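Local atomic coordinates of prenylcyclase (Actinoplanes teichomyceticus, PDB entry 6IJ1), a protein that probably acts on prenyl substrates as a prenyltransferase- or terpene-cyclase-like enzyme. Residues Ala162-Arg173 / Ser201-Val212; Arg219-Ile230 / Ala252-Phe263. All coordinates share one frame; numbering follows the deposited sequence.

In the fold
Interactions 1 and 2 follow one another along the chain, their centres about 17 Å apart. Helix 198-209, which supplies one side of interaction 1, also packs against both sides of interaction 2. Val-206 CG1 meets Ala-222 CB at 3.5 Å, and Glu-207 OE1 forms a salt bridge with Arg-254 NH2 at 2.8 Å. The same carboxylate borders the imidazole of interaction 1, with Glu-207 OE1 3.4 Å from imidazole C2, so the ionic link runs beside that ligand. Another imidazole lies about 4 Å from the side chain of Ile-230 in interaction 2. Both probably come from the crystallisation liquor and do not by themselves locate an active site.

Interaction 1. Residues Ala162-Arg173 / Ser201-Val212; sequences AAVAGLAGLPRR and STALAVESLATV. With IMD (imidazole), chain B.
Ser-208 turns its hydroxyl toward the backbone of helix 158-164, where OG donates a 2.7 Å hydrogen bond to Ala-162 O, meeting it nearly along the C=O axis. This side is tightly packed. The CA atoms of Gly-166 and Ser-208 are 3.7 Å apart, and a beta carbon on Gly-166 would collide with the hydroxyl. Next to it, Ala-162 CB lies on helix 198-209, 3.5 Å from Ser-201 O and 3.8 Å from Ala-205 CB. A bound imidazole gives Ser-208 OG a weak hydrogen bond from N1 (3.1 Å). Helices 158-164 and 198-209 belong to a helix-rich chain that probably adopts the alpha/alpha toroid of terpenoid cyclases and protein prenyltransferases.

The Arg-173 end is looser and wetter. Its chain, extended from CG to NE, carries the guanidinium back so that NE and NH2 grip Ala-165 O side-on. Arg-173 NH2 also donates to Thr-211 OG1 (2.6 Å) through a bent bond of 137°, and Thr-211 OG1 in turn donates to Ser-208 O. Val-212 CG2 sits over the centre of one guanidinium face, 3.6 Å from Arg-173 CZ, while water 1 joins NH1 to Thr-211 O beside exposed Thr-211.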
loop_
_atom_site.group_PDB
_atom_site.type_symbol
_atom_site.label_atom_id
_atom_site.label_comp_id
_atom_site.label_asym_id
_atom_site.label_seq_id
_atom_site.Cartn_x
_atom_site.Cartn_y
_atom_site.Cartn_z
ATOM N N ALA A 162 0.459 9.284 -1.242
ATOM C CA ALA A 162 -0.058 8.718 -2.488
ATOM C C ALA A 162 -1.287 7.871 -2.252
ATOM O O ALA A 162 -2.210 7.903 -3.063
ATOM C CB ALA A 162 1.055 7.874 -3.155
ATOM N N ALA A 163 -1.326 7.105 -1.163
ATOM C CA ALA A 163 -2.489 6.274 -0.849
ATOM C C ALA A 163 -3.664 7.123 -0.411
ATOM O O ALA A 163 -4.771 6.987 -0.976
ATOM C CB ALA A 163 -2.114 5.277 0.270
ATOM N N VAL A 164 -3.475 7.949 0.628
ATOM C CA VAL A 164 -4.672 8.611 1.183
ATOM C C VAL A 164 -5.263 9.678 0.256
ATOM O O VAL A 164 -6.450 9.992 0.394
ATOM C CB VAL A 164 -4.402 9.194 2.563
ATOM C CG1 VAL A 164 -3.942 8.054 3.550
ATOM C CG2 VAL A 164 -3.451 10.343 2.555
ATOM N N ALA A 165 -4.470 10.218 -0.677
ATOM C CA ALA A 165 -4.980 11.204 -1.631
ATOM C C ALA A 165 -6.085 10.625 -2.462
ATOM O O ALA A 165 -6.849 11.393 -3.072
ATOM C CB ALA A 165 -3.868 11.652 -2.572
ATOM N N GLY A 166 -6.192 9.307 -2.550
ATOM C CA GLY A 166 -7.284 8.694 -3.324
ATOM C C GLY A 166 -8.655 8.668 -2.660
ATOM O O GLY A 166 -9.620 8.211 -3.290
ATOM N N LEU A 167 -8.696 9.039 -1.366
ATOM C CA LEU A 167 -9.957 9.040 -0.613
ATOM C C LEU A 167 -10.812 10.250 -0.996
ATOM O O LEU A 167 -10.383 11.393 -0.815
ATOM C CB LEU A 167 -9.639 9.073 0.882
ATOM C CG LEU A 167 -8.952 7.795 1.366
ATOM C CD1 LEU A 167 -8.358 8.017 2.700
ATOM C CD2 LEU A 167 -9.907 6.624 1.435
ATOM N N ALA A 168 -11.996 9.957 -1.521
ATOM C CA ALA A 168 -12.895 11.042 -1.888
ATOM C C ALA A 168 -13.255 11.883 -0.691
ATOM O O ALA A 168 -13.530 13.083 -0.846
ATOM C CB ALA A 168 -14.172 10.468 -2.482
ATOM N N GLY A 169 -13.252 11.292 0.497
ATOM C CA GLY A 169 -13.584 12.048 1.690
ATOM C C GLY A 169 -12.455 12.739 2.383
ATOM O O GLY A 169 -12.666 13.353 3.442
ATOM N N LEU A 170 -11.221 12.669 1.847
ATOM C CA LEU A 170 -10.089 13.214 2.566
ATOM C C LEU A 170 -10.271 14.708 2.852
ATOM O O LEU A 170 -10.546 15.488 1.916
ATOM C CB LEU A 170 -8.808 13.002 1.738
ATOM C CG LEU A 170 -7.534 13.305 2.541
ATOM C CD1 LEU A 170 -7.343 12.165 3.586
ATOM C CD2 LEU A 170 -6.398 13.347 1.595
ATOM N N PRO A 171 -10.132 15.151 4.099
ATOM C CA PRO A 171 -10.059 16.604 4.344
ATOM C C PRO A 171 -8.882 17.251 3.633
ATOM O O PRO A 171 -7.827 16.652 3.415
ATOM C CB PRO A 171 -9.896 16.701 5.870
ATOM C CG PRO A 171 -10.508 15.459 6.398
ATOM C CD PRO A 171 -10.063 14.375 5.360
ATOM N N ARG A 172 -9.040 18.518 3.288
ATOM C CA ARG A 172 -7.939 19.270 2.683
ATOM C C ARG A 172 -7.395 18.579 1.431
ATOM O O ARG A 172 -6.201 18.642 1.168
ATOM C CB ARG A 172 -6.789 19.524 3.677
ATOM C CG ARG A 172 -7.285 20.228 4.952
ATOM C CD ARG A 172 -6.160 20.609 5.895
ATOM N NE ARG A 172 -5.330 21.634 5.278
ATOM C CZ ARG A 172 -4.128 21.972 5.727
ATOM N NH1 ARG A 172 -3.445 22.929 5.105
ATOM N NH2 ARG A 172 -3.613 21.330 6.782
ATOM N N ARG A 173 -8.284 17.957 0.678
ATOM C CA ARG A 173 -7.813 17.064 -0.386
ATOM C C ARG A 173 -7.081 17.830 -1.468
ATOM O O ARG A 173 -6.075 17.349 -2.010
ATOM C CB ARG A 173 -8.955 16.251 -0.952
ATOM C CG ARG A 173 -8.460 15.152 -1.919
ATOM C CD ARG A 173 -9.599 14.295 -2.343
ATOM N NE ARG A 173 -9.109 13.181 -3.140
ATOM C CZ ARG A 173 -9.777 12.563 -4.085
ATOM N NH1 ARG A 173 -11.024 12.985 -4.459
ATOM N NH2 ARG A 173 -9.252 11.513 -4.699
ATOM N N SER A 201 4.811 3.622 -4.465
ATOM C CA SER A 201 4.294 4.992 -4.349
ATOM C C SER A 201 3.745 5.464 -5.681
ATOM O O SER A 201 2.718 6.142 -5.740
ATOM C CB SER A 201 5.412 5.910 -3.853
ATOM O OG SER A 201 6.675 5.518 -4.484
ATOM N N THR A 202 4.397 5.057 -6.781
ATOM C CA THR A 202 3.963 5.535 -8.103
ATOM C C THR A 202 2.600 4.989 -8.476
ATOM O O THR A 202 1.712 5.741 -8.986
ATOM C CB THR A 202 5.037 5.179 -9.158
ATOM O OG1 THR A 202 6.250 5.795 -8.743
ATOM C CG2 THR A 202 4.648 5.683 -10.567
ATOM N N ALA A 203 2.391 3.675 -8.293
ATOM C CA ALA A 203 1.103 3.082 -8.639
ATOM C C ALA A 203 -0.022 3.639 -7.782
ATOM O O ALA A 203 -1.094 3.947 -8.297
ATOM C CB ALA A 203 1.157 1.541 -8.483
ATOM N N LEU A 204 0.211 3.780 -6.472
ATOM C CA LEU A 204 -0.870 4.320 -5.635
ATOM C C LEU A 204 -1.153 5.761 -6.001
ATOM O O LEU A 204 -2.323 6.147 -6.042
ATOM C CB LEU A 204 -0.487 4.200 -4.154
ATOM C CG LEU A 204 -0.227 2.758 -3.671
ATOM C CD1 LEU A 204 -0.127 2.824 -2.119
ATOM C CD2 LEU A 204 -1.250 1.748 -4.120
ATOM N N ALA A 205 -0.097 6.537 -6.289
ATOM C CA ALA A 205 -0.290 7.943 -6.647
ATOM C C ALA A 205 -1.153 8.069 -7.897
ATOM O O ALA A 205 -2.144 8.821 -7.927
ATOM C CB ALA A 205 1.043 8.615 -6.877
ATOM N N VAL A 206 -0.840 7.293 -8.938
ATOM C CA VAL A 206 -1.613 7.520 -10.164
ATOM C C VAL A 206 -3.028 7.009 -10.042
ATOM O O VAL A 206 -3.947 7.564 -10.645
ATOM C CB VAL A 206 -0.907 6.926 -11.399
ATOM C CG1 VAL A 206 0.371 7.655 -11.626
ATOM C CG2 VAL A 206 -0.719 5.397 -11.345
ATOM N N GLU A 207 -3.265 5.914 -9.311
ATOM C CA GLU A 207 -4.628 5.469 -9.096
ATOM C C GLU A 207 -5.406 6.485 -8.250
ATOM O O GLU A 207 -6.579 6.778 -8.540
ATOM C CB GLU A 207 -4.616 4.085 -8.422
ATOM C CG GLU A 207 -4.094 3.013 -9.428
ATOM C CD GLU A 207 -4.112 1.628 -8.883
ATOM O OE1 GLU A 207 -4.396 1.464 -7.674
ATOM O OE2 GLU A 207 -3.819 0.693 -9.639
ATOM N N SER A 208 -4.767 7.033 -7.213
ATOM C CA SER A 208 -5.431 8.069 -6.420
ATOM C C SER A 208 -5.742 9.300 -7.238
ATOM O O SER A 208 -6.828 9.894 -7.056
ATOM C CB SER A 208 -4.537 8.466 -5.257
ATOM O OG SER A 208 -4.569 7.394 -4.266
ATOM N N LEU A 209 -4.782 9.730 -8.074
ATOM C CA LEU A 209 -4.909 10.987 -8.824
ATOM C C LEU A 209 -5.864 10.829 -9.985
ATOM O O LEU A 209 -6.339 11.861 -10.523
ATOM C CB LEU A 209 -3.534 11.447 -9.305
ATOM C CG LEU A 209 -2.454 11.970 -8.317
ATOM C CD1 LEU A 209 -1.004 11.974 -8.817
ATOM C CD2 LEU A 209 -2.753 13.379 -7.755
ATOM N N ALA A 210 -6.175 9.601 -10.396
ATOM C CA ALA A 210 -7.099 9.418 -11.528
ATOM C C ALA A 210 -8.470 9.933 -11.179
ATOM O O ALA A 210 -9.277 10.164 -12.064
ATOM C CB ALA A 210 -7.166 7.953 -11.898
ATOM N N THR A 211 -8.686 10.202 -9.898
ATOM C CA THR A 211 -9.985 10.531 -9.383
ATOM C C THR A 211 -10.137 12.048 -9.209
ATOM O O THR A 211 -11.179 12.514 -8.710
ATOM C CB THR A 211 -10.208 9.729 -8.069
ATOM O OG1 THR A 211 -9.423 10.267 -7.018
ATOM C CG2 THR A 211 -9.755 8.236 -8.164
ATOM N N VAL A 212 -9.162 12.831 -9.704
ATOM C CA VAL A 212 -9.055 14.295 -9.573
ATOM C C VAL A 212 -8.665 15.020 -10.858
ATOM O O VAL A 212 -7.740 14.611 -11.571
ATOM C CB VAL A 212 -8.022 14.603 -8.464
ATOM C CG1 VAL A 212 -7.598 16.046 -8.478
ATOM C CG2 VAL A 212 -8.628 14.203 -7.105
HETATM N N1 IMD B . -4.714 4.342 -4.379
HETATM C C2 IMD B . -4.671 3.003 -4.705
HETATM N N3 IMD B . -4.761 2.293 -3.550
HETATM C C4 IMD B . -4.902 3.181 -2.537
HETATM C C5 IMD B . -4.873 4.483 -3.014
HETATM O O HOH W 1 -12.611 11.407 -6.092
#

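Interaction 2. Residues Arg219-Ile230 / Ala252-Phe263; sequences RAAAARWAAGRI and ALRAVAQGEPGF
The Arg-224 guanidinium lies over one face of the Phe-263 ring where helix 216-229 runs beside the loop that follows helix 246-256. The two helices are consecutive in the chain and form an antiparallel-leaning pair, their local axes 7.9 Å apart at 142°, as expected for neighbouring helices of a probable alpha/alpha toroid. Although Arg-224 starts out pointing away from the partner segment, a bend at chi2 (142°) brings its chain back over the aromatic ring. Phe-263 CE1 lies over the centre of the guanidinium, whose plane is inclined 25° to the ring, and Arg-224 CG touches Phe-263 CZ at 3.6 Å.

Glu-260 meets the same guanidinium end-on in a two-bonded salt bridge. Its CG, set between backbone N and carbonyl carbon, and a bend at chi2 turn the carboxylate to the guanidinium edge. Arg-224 NH1 donates to Glu-260 OE1 (2.8 Å) and Arg-224 NH2 to Glu-260 OE2 (2.7 Å), both bonds nearly straight and both using syn lone pairs, carboxylate and guanidinium almost coplanar. NH1 also reaches Ala-220 O from above the carbonyl plane, so ring, carboxylate and helix backbone together fix the guanidinium's rotation. Replacing Glu-260 by an alanine would probably leave the Arg-224 charge without its mate and the guanidinium freer to swing off the Phe-263 ring.

Deeper in, alanines bring the backbones together. Ala-226 CB packs on Ala-255 CB at 3.6 Å, and Ala-223 CB fits against Gly-259 N at the same distance. Val-256 directs CG2 onto Ala-227 N (3.5 Å). Ile-230 closes this end, its CG1 against Ala-252 CB, while Leu-253 and Val-256 touch Ile-268 of helix 265-278. Towards Arg-219 a single water bridges the backbones, donating to Arg-219 O and, at 2.7 Å, to Ala-255 O.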
loop_
_atom_site.group_PDB
_atom_site.type_symbol
_atom_site.label_atom_id
_atom_site.label_comp_id
_atom_site.label_asym_id
_atom_site.label_seq_id
_atom_site.Cartn_x
_atom_site.Cartn_y
_atom_site.Cartn_z
ATOM N N ARG A 219 0.071 11.723 -14.462
ATOM C CA ARG A 219 -0.240 10.293 -14.712
ATOM C C ARG A 219 0.404 9.816 -16.013
ATOM O O ARG A 219 0.888 8.697 -16.037
ATOM C CB ARG A 219 -1.751 10.064 -14.683
ATOM C CG ARG A 219 -2.325 10.138 -13.278
ATOM C CD ARG A 219 -3.804 9.863 -13.259
ATOM N NE ARG A 219 -4.558 11.037 -13.638
ATOM C CZ ARG A 219 -5.605 11.004 -14.435
ATOM N NH1 ARG A 219 -5.844 9.924 -15.153
ATOM N NH2 ARG A 219 -6.418 12.037 -14.491
ATOM N N ALA A 220 0.394 10.645 -17.052
ATOM C CA ALA A 220 1.008 10.244 -18.338
ATOM C C ALA A 220 2.519 10.066 -18.169
ATOM O O ALA A 220 3.063 9.151 -18.773
ATOM C CB ALA A 220 0.695 11.268 -19.398
ATOM N N ALA A 221 3.161 10.944 -17.398
ATOM C CA ALA A 221 4.621 10.860 -17.179
ATOM C C ALA A 221 4.944 9.603 -16.365
ATOM O O ALA A 221 5.909 8.922 -16.692
ATOM C CB ALA A 221 5.114 12.101 -16.485
ATOM N N ALA A 222 4.132 9.313 -15.353
ATOM C CA ALA A 222 4.368 8.123 -14.509
ATOM C C ALA A 222 4.162 6.847 -15.328
ATOM O O ALA A 222 4.900 5.891 -15.115
ATOM C CB ALA A 222 3.447 8.157 -13.319
ATOM N N ALA A 223 3.164 6.833 -16.207
ATOM C CA ALA A 223 2.907 5.616 -17.009
ATOM C C ALA A 223 4.127 5.337 -17.883
ATOM O O ALA A 223 4.483 4.180 -18.051
ATOM C CB ALA A 223 1.661 5.790 -17.839
ATOM N N ARG A 224 4.719 6.391 -18.431
ATOM C CA ARG A 224 5.891 6.228 -19.277
ATOM C C ARG A 224 7.081 5.706 -18.465
ATOM O O ARG A 224 7.810 4.813 -18.921
ATOM C CB ARG A 224 6.254 7.541 -19.963
ATOM C CG ARG A 224 5.338 7.784 -21.183
ATOM C CD ARG A 224 4.921 9.242 -21.374
ATOM N NE ARG A 224 4.255 9.306 -22.685
ATOM C CZ ARG A 224 2.963 9.103 -22.873
ATOM N NH1 ARG A 224 2.169 8.820 -21.812
ATOM N NH2 ARG A 224 2.428 9.144 -24.139
ATOM N N TRP A 225 7.290 6.233 -17.252
ATOM C CA TRP A 225 8.351 5.707 -16.392
ATOM C C TRP A 225 8.128 4.217 -16.137
ATOM O O TRP A 225 9.062 3.383 -16.260
ATOM C CB TRP A 225 8.363 6.490 -15.074
ATOM C CG TRP A 225 9.287 5.892 -14.062
ATOM C CD1 TRP A 225 10.629 6.114 -13.942
ATOM C CD2 TRP A 225 8.922 4.987 -13.009
ATOM N NE1 TRP A 225 11.156 5.377 -12.887
ATOM C CE2 TRP A 225 10.121 4.663 -12.327
ATOM C CE3 TRP A 225 7.737 4.367 -12.621
ATOM C CZ2 TRP A 225 10.149 3.765 -11.233
ATOM C CZ3 TRP A 225 7.756 3.479 -11.497
ATOM C CH2 TRP A 225 8.950 3.236 -10.807
ATOM N N ALA A 226 6.905 3.859 -15.767
ATOM C CA ALA A 226 6.600 2.471 -15.403
ATOM C C ALA A 226 6.763 1.546 -16.595
ATOM O O ALA A 226 7.229 0.409 -16.426
ATOM C CB ALA A 226 5.184 2.373 -14.811
ATOM N N ALA A 227 6.354 1.982 -17.807
ATOM C CA ALA A 227 6.464 1.079 -18.939
ATOM C C ALA A 227 7.914 0.730 -19.212
ATOM O O ALA A 227 8.217 -0.404 -19.617
ATOM C CB ALA A 227 5.814 1.733 -20.181
ATOM N N GLY A 228 8.835 1.664 -18.963
ATOM C CA GLY A 228 10.254 1.412 -19.163
ATOM C C GLY A 228 10.861 0.463 -18.152
ATOM O O GLY A 228 11.986 -0.019 -18.382
ATOM N N ARG A 229 10.173 0.238 -17.014
ATOM C CA ARG A 229 10.647 -0.673 -15.956
ATOM C C ARG A 229 10.362 -2.121 -16.292
ATOM O O ARG A 229 10.980 -3.020 -15.700
ATOM C CB ARG A 229 9.964 -0.335 -14.609
ATOM C CG ARG A 229 10.129 1.116 -14.058
ATOM C CD ARG A 229 11.477 1.341 -13.487
ATOM N NE ARG A 229 11.602 0.566 -12.251
ATOM C CZ ARG A 229 12.599 -0.313 -11.979
ATOM N NH1 ARG A 229 13.635 -0.476 -12.818
ATOM N NH2 ARG A 229 12.614 -0.998 -10.831
ATOM N N ILE A 230 9.373 -2.357 -17.141
ATOM C CA ILE A 230 8.900 -3.695 -17.496
ATOM C C ILE A 230 9.786 -4.250 -18.611
ATOM O O ILE A 230 9.915 -3.664 -19.691
ATOM C CB ILE A 230 7.412 -3.650 -17.889
ATOM C CG1 ILE A 230 6.573 -3.281 -16.644
ATOM C CG2 ILE A 230 6.972 -4.928 -18.429
ATOM C CD1 ILE A 230 5.131 -2.815 -16.973
ATOM N N ALA A 252 4.074 -1.848 -11.310
ATOM C CA ALA A 252 4.402 -1.157 -12.560
ATOM C C ALA A 252 3.272 -1.314 -13.561
ATOM O O ALA A 252 2.928 -0.334 -14.248
ATOM C CB ALA A 252 5.718 -1.721 -13.143
ATOM N N LEU A 253 2.691 -2.526 -13.692
ATOM C CA LEU A 253 1.532 -2.721 -14.570
ATOM C C LEU A 253 0.449 -1.691 -14.255
ATOM O O LEU A 253 -0.103 -1.032 -15.162
ATOM C CB LEU A 253 1.033 -4.169 -14.380
ATOM C CG LEU A 253 -0.065 -4.685 -15.295
ATOM C CD1 LEU A 253 -0.139 -6.214 -15.148
ATOM C CD2 LEU A 253 -1.456 -4.078 -14.943
ATOM N N ARG A 254 0.141 -1.541 -12.966
ATOM C CA ARG A 254 -0.950 -0.650 -12.555
ATOM C C ARG A 254 -0.632 0.798 -12.860
ATOM O O ARG A 254 -1.558 1.524 -13.286
ATOM C CB ARG A 254 -1.164 -0.847 -11.060
ATOM C CG ARG A 254 -1.922 -2.112 -10.773
ATOM C CD ARG A 254 -1.841 -2.564 -9.306
ATOM N NE ARG A 254 -2.473 -1.541 -8.457
ATOM C CZ ARG A 254 -2.504 -1.635 -7.139
ATOM N NH1 ARG A 254 -1.944 -2.697 -6.535
ATOM N NH2 ARG A 254 -3.073 -0.656 -6.448
ATOM N N ALA A 255 0.640 1.207 -12.788
ATOM C CA ALA A 255 1.012 2.580 -13.135
ATOM C C ALA A 255 0.890 2.800 -14.651
ATOM O O ALA A 255 0.421 3.872 -15.108
ATOM C CB ALA A 255 2.414 2.889 -12.612
ATOM N N VAL A 256 1.270 1.799 -15.446
ATOM C CA VAL A 256 1.134 1.959 -16.899
ATOM C C VAL A 256 -0.320 2.165 -17.255
ATOM O O VAL A 256 -0.646 2.945 -18.172
ATOM C CB VAL A 256 1.704 0.717 -17.598
ATOM C CG1 VAL A 256 1.428 0.851 -19.132
ATOM C CG2 VAL A 256 3.167 0.650 -17.427
ATOM N N ALA A 257 -1.216 1.437 -16.592
ATOM C CA ALA A 257 -2.634 1.454 -16.907
ATOM C C ALA A 257 -3.268 2.818 -16.636
ATOM O O ALA A 257 -4.410 3.028 -17.098
ATOM C CB ALA A 257 -3.353 0.349 -16.132
ATOM N N GLN A 258 -2.545 3.763 -16.019
ATOM C CA GLN A 258 -3.092 5.117 -15.863
ATOM C C GLN A 258 -2.598 6.104 -16.896
ATOM O O GLN A 258 -2.874 7.310 -16.778
ATOM C CB GLN A 258 -2.853 5.638 -14.437
ATOM C CG GLN A 258 -3.650 4.845 -13.360
ATOM C CD GLN A 258 -5.171 4.711 -13.505
ATOM O OE1 GLN A 258 -5.817 5.609 -13.963
ATOM N NE2 GLN A 258 -5.717 3.567 -13.098
ATOM N N GLY A 259 -1.944 5.616 -17.951
ATOM C CA GLY A 259 -1.736 6.421 -19.145
ATOM C C GLY A 259 -3.014 6.644 -19.916
ATOM O O GLY A 259 -4.112 6.203 -19.580
ATOM N N GLU A 260 -2.810 7.356 -21.031
ATOM C CA GLU A 260 -3.896 7.664 -21.945
ATOM C C GLU A 260 -4.423 6.400 -22.631
ATOM O O GLU A 260 -3.823 5.329 -22.548
ATOM C CB GLU A 260 -3.418 8.715 -22.963
ATOM C CG GLU A 260 -2.398 8.146 -24.013
ATOM C CD GLU A 260 -0.945 8.338 -23.613
ATOM O OE1 GLU A 260 -0.580 8.397 -22.403
ATOM O OE2 GLU A 260 -0.103 8.473 -24.548
ATOM N N PRO A 261 -5.562 6.454 -23.298
ATOM C CA PRO A 261 -6.092 5.261 -23.964
ATOM C C PRO A 261 -5.079 4.604 -24.890
ATOM O O PRO A 261 -4.421 5.258 -25.715
ATOM C CB PRO A 261 -7.290 5.799 -24.768
ATOM C CG PRO A 261 -7.724 7.012 -23.905
ATOM C CD PRO A 261 -6.522 7.591 -23.311
ATOM N N GLY A 262 -4.964 3.291 -24.718
ATOM C CA GLY A 262 -4.023 2.515 -25.511
ATOM C C GLY A 262 -2.582 2.560 -25.067
ATOM O O GLY A 262 -1.765 1.728 -25.556
ATOM N N PHE A 263 -2.188 3.466 -24.164
ATOM C CA PHE A 263 -0.774 3.526 -23.795
ATOM C C PHE A 263 -0.340 2.258 -23.055
ATOM O O PHE A 263 -1.047 1.772 -22.161
ATOM C CB PHE A 263 -0.472 4.738 -22.899
ATOM C CG PHE A 263 0.940 4.785 -22.525
ATOM C CD1 PHE A 263 1.869 5.363 -23.372
ATOM C CD2 PHE A 263 1.391 4.111 -21.381
ATOM C CE1 PHE A 263 3.206 5.337 -23.145
ATOM C CE2 PHE A 263 2.743 4.082 -21.092
ATOM C CZ PHE A 263 3.689 4.662 -21.966
HETATM O O HOH W 2 0.260 6.554 -14.666
#